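Long-range contacts in Cas13d (uncultured Ruminococcus sp, PDB 6IV9), which binds a CRISPR RNA guide and uses two HEPN domains to process that RNA and to cleave target RNA: residues A81-Y85 with T95-S99; D208-L213 with K240-F245; I661-E667 with L683-R687; L343-M348 with L406-L410. The protein carries 2 engineered substitutions. All coordinates share one frame. Numbering follows the deposited sequence.

How the interactions relate
Along the chain the order is interaction 1, interaction 2, interaction 4 and interaction 3, each closing before the next opens, and no two share a helix or strand. Interaction 1 belongs to a small antiparallel sheet near the N-terminus; the other three lie in the helical bulk of this largely helical protein. All are well separated: the centres of interactions 3 and 4, the closest two, are about 38 Å apart, and those of interactions 1 and 2, the most distant, about 56 Å. Interaction 2 lies across the chain's centre from interactions 1 and 4. Each is a local contact within its own part of the fold, and interaction 3 also touches the guide RNA directly.

Interaction 1: A81-Y85 with T95-S99; sequences AVLEY and TQLSS
Strand 81-88 and strand 94-96 form a beta hairpin at the edge of a four-stranded antiparallel sheet; the touching parts run 164° apart. Residues 81 to 83 are extended, and the first side chain to meet the other segment is V82, whose CG1 lies 4.3 Å from S98 CB. L83 packs its CB 4.1 Å from L97 CD1, while its backbone O sits 3.4 Å from S98 CB. E84 takes alpha-region phi/psi (-106/-53), and E84 and Y85 both face I72 of strand 69-75, which makes a classic beta bulge. E84 O accepts the main hydrogen bond from L97 N (2.8 Å) and a weak one from S98 N (3.4 Å), by which point the partner has left its strand. With chi1 and chi2 both m, the E84 carboxylate curls back so that OE1 accepts from S98 OG at 2.8 Å; S98 holds chi1 p. Y85 pairs with Q96 as a non-hydrogen-bonded pair (CA-CA 4.5 Å), and its CA approaches T95 O at 3.3 Å. Its m rotamer sets CD2 3.8 Å from Q96 CA and carries OH to I105 and L107. The buried E84 carboxylate is thus met by three serine hydroxyls, of S74, S98 and S103, and one backbone amide, of N104, tying the hairpin to the neighbouring strand and the loop that follows.

Interaction 2: D208-L213 with K240-F245; sequences DFMGYL and KSLSKF
The loop between helices 168-197 and 219-223 lays D208-L213 against one side of helix 232-251, with F209 CA and S241 CA only 4.5 Å apart. F209 has phi/psi -91/-76, and a weak bond runs from L213 N to M210 O (3.3 Å). K240 points toward the loop: from an m chi1 its chain extends so that CD lies 3.5 Å from D208 OD2 and 4.0 Å from Y212 CE2, and NZ makes a long salt bridge to D208 OD2 (3.8 Å), though D208 is poorly ordered. S241, one turn before F245, is small enough to permit the close approach. Its CB lies 3.6 Å from F209 O and 4.0 Å from Y212 CB, and its OG, with chi1 p, bonds back to I238 O. A water donates to both S241 OG (3.1 Å) and Y212 O (2.8 Å), bridging helix and loop. Helices 168-197 and 267-291 flank the same loop through F209, M210 and L213, within a bundle of helices. K244 offers its aliphatic base, CB being 3.7 Å from F209 CB, and its C lies over one face of the F209 ring; its amine end leads away. F245 N is 4.3 Å from F209 CE1, and the F245 ring, in the t rotamer, meets F222 edge-to-face and rests on L281.

Interaction 3: I661-E667 with L683-R687; sequences IPDTQIE and LEAKR. With nucleotides of chain B.
Helices 663-667 and 683-687 cross at 54°, their axes 10.2 Å apart at closest approach. R687 (chi1 m, chi2 and chi3 t) stretches across so that NH2 donates to I661 O at 2.8 Å and to D663 OD1 at 3.0 Å in a salt bridge; NH1 adds a weak bond to D663 OD1 (3.4 Å). Its NE is hydrogen-bonded to L658 O, and I666 (m, m) packs CG1 over one guanidinium face, 3.6 Å from R687 NH2. L683 (m, t) brings CD1 3.4 Å from CG of D663 (chi1 m) and CD2 4.3 Å from I666 CG2. E667, chi1 m, and K686, m, t, t with chi4 119°, join OE1 to NZ in a second salt bridge (3.1 Å); M679 O and S681 O also hold that amine. The two consecutive helices are thus tied by salt bridges, and the first meets the crRNA: N-cap P662 puts CD 3.5 Å from N3 of U38 of chain B, and Q665 OE1 accepts a weak 3.5 Å bond from O2' of U39 of chain B.

Interaction 4: L343-M348 with L406-L410; sequences LLIDMM and LMDFL
A methionine just past the end of its helix sets its sulfur beside an aromatic ring: M348 SD lies 4.9 Å from the centroid of the F409 ring and 80° off its normal, a Met-aromatic contact at the ring edge, and M348 SD lies 3.6 Å from F409 CE2. M348 is the first residue to leave helical geometry (phi/psi -92/86), although its N still bonds to L344 O at 2.7 Å; its m, t, p side chain reaches over, and CG comes 3.9 Å from L410 CD2. The two helical segments, 343-347 and 406-410, cross at -45° with axes 11.6 Å apart, a gap filled entirely by apolar side chains without a single hydrogen bond across it. Residues 343, 344, 347 and 348 line one face, and 406, 409 and 410 the other: this is the helix-helix packing of an all-helical region, here joining helix 338-347 to helix 400-418. L344, m and t, wedges between all three partners, with CG 3.7 Å from L406 CD2, CD1 3.4 Å from F409 CD2 and CD2 4.3 Å from L410 CD2; a branched leucine fills such a space well. L343 CD2 meets L406 CD1 at 4.1 Å, and the flexible M347 brings SD 4.3 Å from L410 CD1. F409, with chi1 t, also makes edge-to-face contacts with Y360 and F363 of helix 353-366, which borders the contact.

Interaction 1: A81-Y85 with T95-S99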
loop_
_atom_site.group_PDB
_atom_site.type_symbol
_atom_site.label_atom_id
_atom_site.label_comp_id
_atom_site.label_asym_id
_atom_site.label_seq_id
_atom_site.Cartn_x
_atom_site.Cartn_y
_atom_site.Cartn_z
ATOM N N ALA A 81 -12.180 2.681 -22.395
ATOM C CA ALA A 81 -11.829 2.015 -23.662
ATOM C C ALA A 81 -12.743 2.526 -24.774
ATOM O O ALA A 81 -13.910 2.684 -24.532
ATOM C CB ALA A 81 -11.979 0.532 -23.518
ATOM N N VAL A 82 -12.175 2.831 -25.929
ATOM C CA VAL A 82 -12.991 3.224 -27.102
ATOM C C VAL A 82 -12.955 2.018 -28.036
ATOM O O VAL A 82 -11.884 1.684 -28.492
ATOM C CB VAL A 82 -12.407 4.463 -27.798
ATOM C CG1 VAL A 82 -13.093 4.741 -29.116
ATOM C CG2 VAL A 82 -12.440 5.682 -26.910
ATOM N N LEU A 83 -14.089 1.364 -28.248
ATOM C CA LEU A 83 -14.071 0.225 -29.190
ATOM C C LEU A 83 -13.826 0.819 -30.574
ATOM O O LEU A 83 -14.568 1.697 -30.976
ATOM C CB LEU A 83 -15.402 -0.517 -29.130
ATOM C CG LEU A 83 -15.438 -1.672 -28.144
ATOM C CD1 LEU A 83 -16.863 -2.109 -27.871
ATOM C CD2 LEU A 83 -14.609 -2.817 -28.663
ATOM N N GLU A 84 -12.799 0.349 -31.254
ATOM C CA GLU A 84 -12.465 0.945 -32.557
ATOM C C GLU A 84 -12.854 0.014 -33.696
ATOM O O GLU A 84 -13.510 0.461 -34.618
ATOM C CB GLU A 84 -10.963 1.197 -32.624
ATOM C CG GLU A 84 -10.488 2.313 -31.716
ATOM C CD GLU A 84 -10.584 3.709 -32.302
ATOM O OE1 GLU A 84 -11.140 3.846 -33.369
ATOM O OE2 GLU A 84 -10.099 4.630 -31.683
ATOM N N TYR A 85 -12.399 -1.228 -33.647
ATOM C CA TYR A 85 -12.681 -2.123 -34.785
ATOM C C TYR A 85 -12.993 -3.540 -34.342
ATOM O O TYR A 85 -12.527 -3.976 -33.327
ATOM C CB TYR A 85 -11.448 -2.236 -35.677
ATOM C CG TYR A 85 -11.024 -0.945 -36.312
ATOM C CD1 TYR A 85 -10.158 -0.100 -35.661
ATOM C CD2 TYR A 85 -11.496 -0.568 -37.549
ATOM C CE1 TYR A 85 -9.761 1.094 -36.219
ATOM C CE2 TYR A 85 -11.107 0.621 -38.127
ATOM C CZ TYR A 85 -10.247 1.460 -37.453
ATOM O OH TYR A 85 -9.852 2.638 -37.995
ATOM N N THR A 95 -14.531 -4.067 -39.409
ATOM C CA THR A 95 -15.699 -3.186 -39.280
ATOM C C THR A 95 -15.346 -2.116 -38.260
ATOM O O THR A 95 -14.936 -2.487 -37.188
ATOM C CB THR A 95 -16.904 -3.982 -38.780
ATOM O OG1 THR A 95 -17.128 -5.031 -39.712
ATOM C CG2 THR A 95 -18.146 -3.143 -38.611
ATOM N N GLN A 96 -15.512 -0.850 -38.612
ATOM C CA GLN A 96 -15.212 0.237 -37.666
ATOM C C GLN A 96 -16.407 0.408 -36.731
ATOM O O GLN A 96 -17.516 0.546 -37.221
ATOM C CB GLN A 96 -14.881 1.533 -38.391
ATOM C CG GLN A 96 -14.509 2.653 -37.443
ATOM C CD GLN A 96 -13.927 3.841 -38.159
ATOM O OE1 GLN A 96 -13.515 3.757 -39.303
ATOM N NE2 GLN A 96 -13.892 4.962 -37.477
ATOM N N LEU A 97 -16.149 0.347 -35.433
ATOM C CA LEU A 97 -17.197 0.500 -34.399
ATOM C C LEU A 97 -17.224 1.947 -33.911
ATOM O O LEU A 97 -18.268 2.399 -33.482
ATOM C CB LEU A 97 -16.871 -0.448 -33.244
ATOM C CG LEU A 97 -16.684 -1.908 -33.620
ATOM C CD1 LEU A 97 -16.250 -2.735 -32.432
ATOM C CD2 LEU A 97 -17.954 -2.472 -34.203
ATOM N N SER A 98 -16.072 2.603 -33.934
ATOM C CA SER A 98 -15.939 3.999 -33.468
ATOM C C SER A 98 -16.527 4.994 -34.473
ATOM O O SER A 98 -16.553 4.705 -35.653
ATOM C CB SER A 98 -14.510 4.322 -33.182
ATOM O OG SER A 98 -13.714 4.145 -34.328
ATOM N N SER A 99 -16.996 6.121 -33.951
ATOM C CA SER A 99 -17.493 7.254 -34.762
ATOM C C SER A 99 -16.288 8.010 -35.318
ATOM O O SER A 99 -15.199 7.838 -34.811
ATOM C CB SER A 99 -18.315 8.166 -33.925
ATOM O OG SER A 99 -17.497 8.827 -32.990
#

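Interaction 2: D208-L213 with K240-F245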
loop_
_atom_site.group_PDB
_atom_site.type_symbol
_atom_site.label_atom_id
_atom_site.label_comp_id
_atom_site.label_asym_id
_atom_site.label_seq_id
_atom_site.Cartn_x
_atom_site.Cartn_y
_atom_site.Cartn_z
ATOM N N ASP A 208 -4.046 -17.517 18.346
ATOM C CA ASP A 208 -5.004 -17.848 19.430
ATOM C C ASP A 208 -5.902 -16.623 19.599
ATOM O O ASP A 208 -7.050 -16.774 20.023
ATOM C CB ASP A 208 -4.279 -18.192 20.730
ATOM C CG ASP A 208 -4.227 -19.686 20.968
ATOM O OD1 ASP A 208 -4.275 -20.430 19.974
ATOM O OD2 ASP A 208 -4.160 -20.085 22.135
ATOM N N PHE A 209 -5.374 -15.456 19.232
ATOM C CA PHE A 209 -6.136 -14.208 19.417
ATOM C C PHE A 209 -6.951 -13.930 18.158
ATOM O O PHE A 209 -8.119 -14.193 18.197
ATOM C CB PHE A 209 -5.172 -13.100 19.831
ATOM C CG PHE A 209 -5.694 -11.695 19.746
ATOM C CD1 PHE A 209 -7.030 -11.421 19.920
ATOM C CD2 PHE A 209 -4.836 -10.646 19.502
ATOM C CE1 PHE A 209 -7.502 -10.127 19.847
ATOM C CE2 PHE A 209 -5.307 -9.351 19.422
ATOM C CZ PHE A 209 -6.641 -9.094 19.597
ATOM N N MET A 210 -6.341 -13.457 17.082
ATOM C CA MET A 210 -7.132 -13.122 15.869
ATOM C C MET A 210 -7.761 -14.348 15.202
ATOM O O MET A 210 -8.815 -14.196 14.627
ATOM C CB MET A 210 -6.322 -12.317 14.855
ATOM C CG MET A 210 -5.774 -11.044 15.425
ATOM S SD MET A 210 -6.965 -9.727 15.511
ATOM C CE MET A 210 -7.449 -9.588 13.796
ATOM N N GLY A 211 -7.106 -15.500 15.257
ATOM C CA GLY A 211 -7.591 -16.731 14.604
ATOM C C GLY A 211 -8.917 -17.242 15.140
ATOM O O GLY A 211 -9.624 -17.883 14.383
ATOM N N TYR A 212 -9.204 -17.032 16.422
ATOM C CA TYR A 212 -10.443 -17.565 17.038
ATOM C C TYR A 212 -11.606 -16.577 16.941
ATOM O O TYR A 212 -12.666 -16.896 17.448
ATOM C CB TYR A 212 -10.209 -17.955 18.496
ATOM C CG TYR A 212 -9.379 -19.193 18.695
ATOM C CD1 TYR A 212 -9.422 -20.236 17.795
ATOM C CD2 TYR A 212 -8.549 -19.317 19.790
ATOM C CE1 TYR A 212 -8.658 -21.375 17.971
ATOM C CE2 TYR A 212 -7.776 -20.446 19.980
ATOM C CZ TYR A 212 -7.830 -21.478 19.069
ATOM O OH TYR A 212 -7.068 -22.595 19.269
ATOM N N LEU A 213 -11.377 -15.395 16.385
ATOM C CA LEU A 213 -12.477 -14.419 16.219
ATOM C C LEU A 213 -13.329 -14.839 15.023
ATOM O O LEU A 213 -12.813 -15.485 14.145
ATOM C CB LEU A 213 -11.909 -13.022 15.976
ATOM C CG LEU A 213 -11.103 -12.412 17.112
ATOM C CD1 LEU A 213 -10.529 -11.077 16.701
ATOM C CD2 LEU A 213 -11.945 -12.255 18.355
ATOM N N LYS A 240 -10.464 -17.881 24.989
ATOM C CA LYS A 240 -9.031 -17.601 24.788
ATOM C C LYS A 240 -8.880 -16.249 24.089
ATOM O O LYS A 240 -8.019 -15.497 24.481
ATOM C CB LYS A 240 -8.403 -18.684 23.913
ATOM C CG LYS A 240 -8.253 -20.053 24.552
ATOM C CD LYS A 240 -7.164 -20.840 23.866
ATOM C CE LYS A 240 -7.143 -22.313 24.208
ATOM N NZ LYS A 240 -5.768 -22.857 24.115
ATOM N N SER A 241 -9.695 -15.983 23.072
ATOM C CA SER A 241 -9.586 -14.707 22.329
ATOM C C SER A 241 -10.105 -13.556 23.189
ATOM O O SER A 241 -9.535 -12.501 23.124
ATOM C CB SER A 241 -10.267 -14.779 20.992
ATOM O OG SER A 241 -11.661 -14.883 21.134
ATOM N N LEU A 242 -11.151 -13.787 23.971
ATOM C CA LEU A 242 -11.698 -12.729 24.855
ATOM C C LEU A 242 -10.599 -12.280 25.816
ATOM O O LEU A 242 -10.433 -11.104 26.027
ATOM C CB LEU A 242 -12.870 -13.332 25.624
ATOM C CG LEU A 242 -13.688 -12.365 26.466
ATOM C CD1 LEU A 242 -14.079 -11.147 25.666
ATOM C CD2 LEU A 242 -14.921 -13.048 27.008
ATOM N N SER A 243 -9.866 -13.237 26.356
ATOM C CA SER A 243 -8.791 -12.923 27.316
ATOM C C SER A 243 -7.703 -12.089 26.629
ATOM O O SER A 243 -7.233 -11.135 27.218
ATOM C CB SER A 243 -8.298 -14.200 27.921
ATOM O OG SER A 243 -7.032 -14.024 28.500
ATOM N N LYS A 244 -7.346 -12.451 25.397
ATOM C CA LYS A 244 -6.351 -11.684 24.606
ATOM C C LYS A 244 -6.911 -10.293 24.295
ATOM O O LYS A 244 -6.156 -9.360 24.289
ATOM C CB LYS A 244 -5.940 -12.472 23.364
ATOM C CG LYS A 244 -4.995 -13.625 23.638
ATOM C CD LYS A 244 -3.604 -13.144 23.901
ATOM C CE LYS A 244 -2.556 -14.232 23.910
ATOM N NZ LYS A 244 -1.466 -13.957 22.943
ATOM N N PHE A 245 -8.208 -10.198 24.039
ATOM C CA PHE A 245 -8.863 -8.909 23.707
ATOM C C PHE A 245 -8.726 -7.954 24.894
ATOM O O PHE A 245 -8.366 -6.820 24.720
ATOM C CB PHE A 245 -10.331 -9.183 23.386
ATOM C CG PHE A 245 -11.211 -7.991 23.107
ATOM C CD1 PHE A 245 -11.137 -7.311 21.910
ATOM C CD2 PHE A 245 -12.172 -7.598 24.015
ATOM C CE1 PHE A 245 -11.967 -6.240 21.648
ATOM C CE2 PHE A 245 -13.001 -6.524 23.755
ATOM C CZ PHE A 245 -12.902 -5.854 22.568
HETATM O O HOH W 1 -14.011 -15.235 19.214
#

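Interaction 3: I661-E667 with L683-R687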
loop_
_atom_site.group_PDB
_atom_site.type_symbol
_atom_site.label_atom_id
_atom_site.label_comp_id
_atom_site.label_asym_id
_atom_site.label_seq_id
_atom_site.Cartn_x
_atom_site.Cartn_y
_atom_site.Cartn_z
ATOM N N ILE A 661 20.405 7.439 1.559
ATOM C CA ILE A 661 19.853 8.815 1.579
ATOM C C ILE A 661 20.664 9.676 0.617
ATOM O O ILE A 661 21.876 9.613 0.666
ATOM C CB ILE A 661 19.802 9.362 3.016
ATOM C CG1 ILE A 661 18.885 8.497 3.877
ATOM C CG2 ILE A 661 19.377 10.812 3.033
ATOM C CD1 ILE A 661 18.833 8.916 5.302
ATOM N N PRO A 662 20.024 10.525 -0.203
ATOM C CA PRO A 662 20.731 11.363 -1.155
ATOM C C PRO A 662 21.718 12.294 -0.443
ATOM O O PRO A 662 21.470 12.698 0.633
ATOM C CB PRO A 662 19.622 12.179 -1.819
ATOM C CG PRO A 662 18.403 11.331 -1.649
ATOM C CD PRO A 662 18.585 10.664 -0.310
ATOM N N ASP A 663 22.812 12.615 -1.128
ATOM C CA ASP A 663 23.914 13.432 -0.570
ATOM C C ASP A 663 23.386 14.799 -0.144
ATOM O O ASP A 663 23.780 15.248 0.907
ATOM C CB ASP A 663 25.033 13.633 -1.591
ATOM C CG ASP A 663 25.747 12.370 -2.021
ATOM O OD1 ASP A 663 25.696 11.392 -1.295
ATOM O OD2 ASP A 663 26.367 12.405 -3.076
ATOM N N THR A 664 22.499 15.410 -0.919
ATOM C CA THR A 664 21.974 16.737 -0.519
ATOM C C THR A 664 21.245 16.620 0.825
ATOM O O THR A 664 21.370 17.511 1.616
ATOM C CB THR A 664 21.074 17.342 -1.600
ATOM O OG1 THR A 664 19.975 16.457 -1.764
ATOM C CG2 THR A 664 21.778 17.497 -2.925
ATOM N N GLN A 665 20.479 15.561 1.032
ATOM C CA GLN A 665 19.775 15.353 2.319
ATOM C C GLN A 665 20.768 15.099 3.463
ATOM O O GLN A 665 20.553 15.608 4.534
ATOM C CB GLN A 665 18.680 14.305 2.183
ATOM C CG GLN A 665 17.710 14.315 3.351
ATOM C CD GLN A 665 17.274 15.684 3.818
ATOM O OE1 GLN A 665 16.827 16.509 3.034
ATOM N NE2 GLN A 665 17.379 15.926 5.111
ATOM N N ILE A 666 21.822 14.334 3.217
ATOM C CA ILE A 666 22.827 14.065 4.280
ATOM C C ILE A 666 23.441 15.401 4.726
ATOM O O ILE A 666 23.615 15.595 5.904
ATOM C CB ILE A 666 23.889 13.071 3.784
ATOM C CG1 ILE A 666 23.308 11.671 3.619
ATOM C CG2 ILE A 666 25.103 13.066 4.691
ATOM C CD1 ILE A 666 22.701 11.114 4.864
ATOM N N GLU A 667 23.722 16.291 3.786
ATOM C CA GLU A 667 24.295 17.611 4.134
ATOM C C GLU A 667 23.297 18.389 5.000
ATOM O O GLU A 667 23.724 19.037 5.928
ATOM C CB GLU A 667 24.673 18.371 2.866
ATOM C CG GLU A 667 25.766 17.698 2.065
ATOM C CD GLU A 667 27.120 18.374 2.134
ATOM O OE1 GLU A 667 27.368 19.092 3.099
ATOM O OE2 GLU A 667 27.916 18.163 1.241
ATOM N N LEU A 683 31.459 13.312 2.515
ATOM C CA LEU A 683 30.087 12.797 2.727
ATOM C C LEU A 683 30.166 11.525 3.568
ATOM O O LEU A 683 29.332 11.355 4.417
ATOM C CB LEU A 683 29.421 12.549 1.376
ATOM C CG LEU A 683 28.831 13.794 0.728
ATOM C CD1 LEU A 683 28.614 13.583 -0.753
ATOM C CD2 LEU A 683 27.541 14.205 1.398
ATOM N N GLU A 684 31.162 10.680 3.326
ATOM C CA GLU A 684 31.297 9.446 4.133
ATOM C C GLU A 684 31.552 9.831 5.593
ATOM O O GLU A 684 31.058 9.149 6.455
ATOM C CB GLU A 684 32.359 8.508 3.563
ATOM C CG GLU A 684 32.397 7.143 4.233
ATOM C CD GLU A 684 31.243 6.168 4.009
ATOM O OE1 GLU A 684 30.229 6.534 3.381
ATOM O OE2 GLU A 684 31.356 5.031 4.470
ATOM N N ALA A 685 32.366 10.857 5.831
ATOM C CA ALA A 685 32.639 11.317 7.206
ATOM C C ALA A 685 31.342 11.840 7.832
ATOM O O ALA A 685 31.101 11.554 8.968
ATOM C CB ALA A 685 33.703 12.375 7.193
ATOM N N LYS A 686 30.563 12.597 7.078
ATOM C CA LYS A 686 29.284 13.144 7.584
ATOM C C LYS A 686 28.328 11.994 7.913
ATOM O O LYS A 686 27.740 12.024 8.963
ATOM C CB LYS A 686 28.697 14.103 6.552
ATOM C CG LYS A 686 29.531 15.344 6.294
ATOM C CD LYS A 686 28.869 16.320 5.392
ATOM C CE LYS A 686 29.555 17.660 5.439
ATOM N NZ LYS A 686 30.097 18.041 4.130
ATOM N N ARG A 687 28.236 10.998 7.043
ATOM C CA ARG A 687 27.364 9.833 7.329
ATOM C C ARG A 687 27.894 9.131 8.580
ATOM O O ARG A 687 27.107 8.797 9.428
ATOM C CB ARG A 687 27.321 8.875 6.140
ATOM C CG ARG A 687 26.537 9.381 4.941
ATOM C CD ARG A 687 26.330 8.322 3.877
ATOM N NE ARG A 687 25.362 8.662 2.859
ATOM C CZ ARG A 687 25.617 9.317 1.748
ATOM N NH1 ARG A 687 26.852 9.620 1.421
ATOM N NH2 ARG A 687 24.632 9.679 0.960
ATOM P P U B 39 11.898 13.191 5.323
ATOM O OP1 U B 39 11.863 13.563 6.720
ATOM O OP2 U B 39 10.640 12.653 4.731
ATOM O "O5'" U B 39 12.425 14.280 4.315
ATOM C "C5'" U B 39 13.485 15.172 4.697
ATOM C "C4'" U B 39 13.809 16.078 3.532
ATOM O "O4'" U B 39 14.116 15.281 2.352
ATOM C "C3'" U B 39 12.682 16.971 3.053
ATOM O "O3'" U B 39 12.499 18.037 3.957
ATOM C "C2'" U B 39 13.153 17.321 1.642
ATOM O "O2'" U B 39 14.235 18.217 1.490
ATOM C "C1'" U B 39 13.672 15.964 1.183
ATOM N N1 U B 39 12.651 15.134 0.532
ATOM C C2 U B 39 12.271 15.473 -0.753
ATOM O O2 U B 39 12.716 16.445 -1.340
ATOM N N3 U B 39 11.332 14.640 -1.314
ATOM C C4 U B 39 10.753 13.525 -0.734
ATOM O O4 U B 39 9.931 12.869 -1.367
ATOM C C5 U B 39 11.200 13.244 0.594
ATOM C C6 U B 39 12.111 14.038 1.169
ATOM P P U B 38 9.830 7.818 3.136
ATOM O OP1 U B 38 9.783 6.435 3.483
ATOM O OP2 U B 38 8.764 8.732 3.455
ATOM O "O5'" U B 38 11.169 8.347 3.812
ATOM C "C5'" U B 38 11.432 9.699 3.804
ATOM C "C4'" U B 38 12.890 9.926 4.145
ATOM O "O4'" U B 38 13.703 9.197 3.197
ATOM C "C3'" U B 38 13.282 11.377 3.956
ATOM O "O3'" U B 38 13.033 12.049 5.194
ATOM C "C2'" U B 38 14.767 11.287 3.608
ATOM O "O2'" U B 38 15.570 11.081 4.748
ATOM C "C1'" U B 38 14.813 9.992 2.813
ATOM N N1 U B 38 14.775 10.199 1.362
ATOM C C2 U B 38 15.446 9.267 0.587
ATOM O O2 U B 38 16.052 8.318 1.073
ATOM N N3 U B 38 15.358 9.476 -0.774
ATOM C C4 U B 38 14.660 10.495 -1.423
ATOM O O4 U B 38 14.659 10.552 -2.664
ATOM C C5 U B 38 13.946 11.382 -0.540
ATOM C C6 U B 38 14.031 11.207 0.791
#

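Interaction 4: L343-M348 with L406-L410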
loop_
_atom_site.group_PDB
_atom_site.type_symbol
_atom_site.label_atom_id
_atom_site.label_comp_id
_atom_site.label_asym_id
_atom_site.label_seq_id
_atom_site.Cartn_x
_atom_site.Cartn_y
_atom_site.Cartn_z
ATOM N N LEU A 343 -9.410 34.150 -0.009
ATOM C CA LEU A 343 -8.321 34.551 -0.920
ATOM C C LEU A 343 -8.705 34.191 -2.351
ATOM O O LEU A 343 -8.447 34.971 -3.233
ATOM C CB LEU A 343 -7.094 33.732 -0.529
ATOM C CG LEU A 343 -5.917 34.461 0.104
ATOM C CD1 LEU A 343 -6.290 35.857 0.576
ATOM C CD2 LEU A 343 -5.334 33.640 1.239
ATOM N N LEU A 344 -9.246 32.999 -2.558
ATOM C CA LEU A 344 -9.601 32.526 -3.917
ATOM C C LEU A 344 -10.738 33.348 -4.528
ATOM O O LEU A 344 -10.688 33.634 -5.709
ATOM C CB LEU A 344 -9.951 31.045 -3.818
ATOM C CG LEU A 344 -8.762 30.142 -3.524
ATOM C CD1 LEU A 344 -9.219 28.721 -3.315
ATOM C CD2 LEU A 344 -7.759 30.227 -4.645
ATOM N N ILE A 345 -11.734 33.682 -3.724
ATOM C CA ILE A 345 -12.871 34.486 -4.234
ATOM C C ILE A 345 -12.340 35.851 -4.676
ATOM O O ILE A 345 -12.668 36.273 -5.750
ATOM C CB ILE A 345 -13.946 34.583 -3.144
ATOM C CG1 ILE A 345 -14.719 33.275 -3.014
ATOM C CG2 ILE A 345 -14.864 35.759 -3.397
ATOM C CD1 ILE A 345 -15.602 33.210 -1.821
ATOM N N ASP A 346 -11.483 36.474 -3.884
ATOM C CA ASP A 346 -10.935 37.787 -4.292
ATOM C C ASP A 346 -10.120 37.646 -5.572
ATOM O O ASP A 346 -10.193 38.527 -6.390
ATOM C CB ASP A 346 -9.946 38.308 -3.261
ATOM C CG ASP A 346 -10.548 38.516 -1.887
ATOM O OD1 ASP A 346 -11.774 38.367 -1.752
ATOM O OD2 ASP A 346 -9.773 38.798 -0.960
ATOM N N MET A 347 -9.285 36.620 -5.649
ATOM C CA MET A 347 -8.376 36.333 -6.784
ATOM C C MET A 347 -9.061 35.841 -8.069
ATOM O O MET A 347 -8.614 36.229 -9.132
ATOM C CB MET A 347 -7.353 35.292 -6.335
ATOM C CG MET A 347 -6.040 35.439 -6.995
ATOM S SD MET A 347 -4.791 34.412 -6.236
ATOM C CE MET A 347 -5.670 33.712 -4.853
ATOM N N MET A 348 -10.042 34.950 -7.992
ATOM C CA MET A 348 -10.608 34.378 -9.244
ATOM C C MET A 348 -11.806 35.184 -9.747
ATOM O O MET A 348 -12.933 34.792 -9.504
ATOM C CB MET A 348 -10.969 32.910 -9.035
ATOM C CG MET A 348 -9.795 32.131 -8.516
ATOM S SD MET A 348 -10.263 30.475 -8.071
ATOM C CE MET A 348 -10.670 29.830 -9.685
ATOM N N LEU A 406 -3.344 26.666 -2.564
ATOM C CA LEU A 406 -3.866 27.795 -3.362
ATOM C C LEU A 406 -3.331 27.718 -4.789
ATOM O O LEU A 406 -4.107 27.867 -5.691
ATOM C CB LEU A 406 -3.451 29.097 -2.676
ATOM C CG LEU A 406 -4.146 29.340 -1.345
ATOM C CD1 LEU A 406 -3.443 30.401 -0.531
ATOM C CD2 LEU A 406 -5.599 29.688 -1.562
ATOM N N MET A 407 -2.042 27.468 -4.956
ATOM C CA MET A 407 -1.440 27.379 -6.305
ATOM C C MET A 407 -2.030 26.191 -7.069
ATOM O O MET A 407 -2.429 26.368 -8.192
ATOM C CB MET A 407 0.076 27.223 -6.195
ATOM C CG MET A 407 0.770 28.432 -5.611
ATOM S SD MET A 407 2.530 28.196 -5.346
ATOM C CE MET A 407 3.064 29.878 -5.059
ATOM N N ASP A 408 -2.119 25.035 -6.423
ATOM C CA ASP A 408 -2.671 23.807 -7.042
ATOM C C ASP A 408 -4.136 24.052 -7.426
ATOM O O ASP A 408 -4.541 23.617 -8.476
ATOM C CB ASP A 408 -2.511 22.611 -6.104
ATOM C CG ASP A 408 -1.079 22.124 -5.956
ATOM O OD1 ASP A 408 -0.203 22.692 -6.587
ATOM O OD2 ASP A 408 -0.864 21.169 -5.234
ATOM N N PHE A 409 -4.879 24.756 -6.583
ATOM C CA PHE A 409 -6.308 25.020 -6.864
ATOM C C PHE A 409 -6.474 25.846 -8.142
ATOM O O PHE A 409 -7.354 25.539 -8.904
ATOM C CB PHE A 409 -6.984 25.706 -5.687
ATOM C CG PHE A 409 -8.463 25.862 -5.895
ATOM C CD1 PHE A 409 -9.314 24.780 -5.776
ATOM C CD2 PHE A 409 -9.000 27.079 -6.258
ATOM C CE1 PHE A 409 -10.676 24.922 -5.967
ATOM C CE2 PHE A 409 -10.360 27.217 -6.464
ATOM C CZ PHE A 409 -11.191 26.141 -6.316
ATOM N N LEU A 410 -5.643 26.860 -8.338
ATOM C CA LEU A 410 -5.744 27.687 -9.560
ATOM C C LEU A 410 -5.477 26.806 -10.779
ATOM O O LEU A 410 -6.196 26.910 -11.736
ATOM C CB LEU A 410 -4.678 28.773 -9.490
ATOM C CG LEU A 410 -4.914 29.888 -8.483
ATOM C CD1 LEU A 410 -3.821 30.925 -8.607
ATOM C CD2 LEU A 410 -6.273 30.521 -8.688
#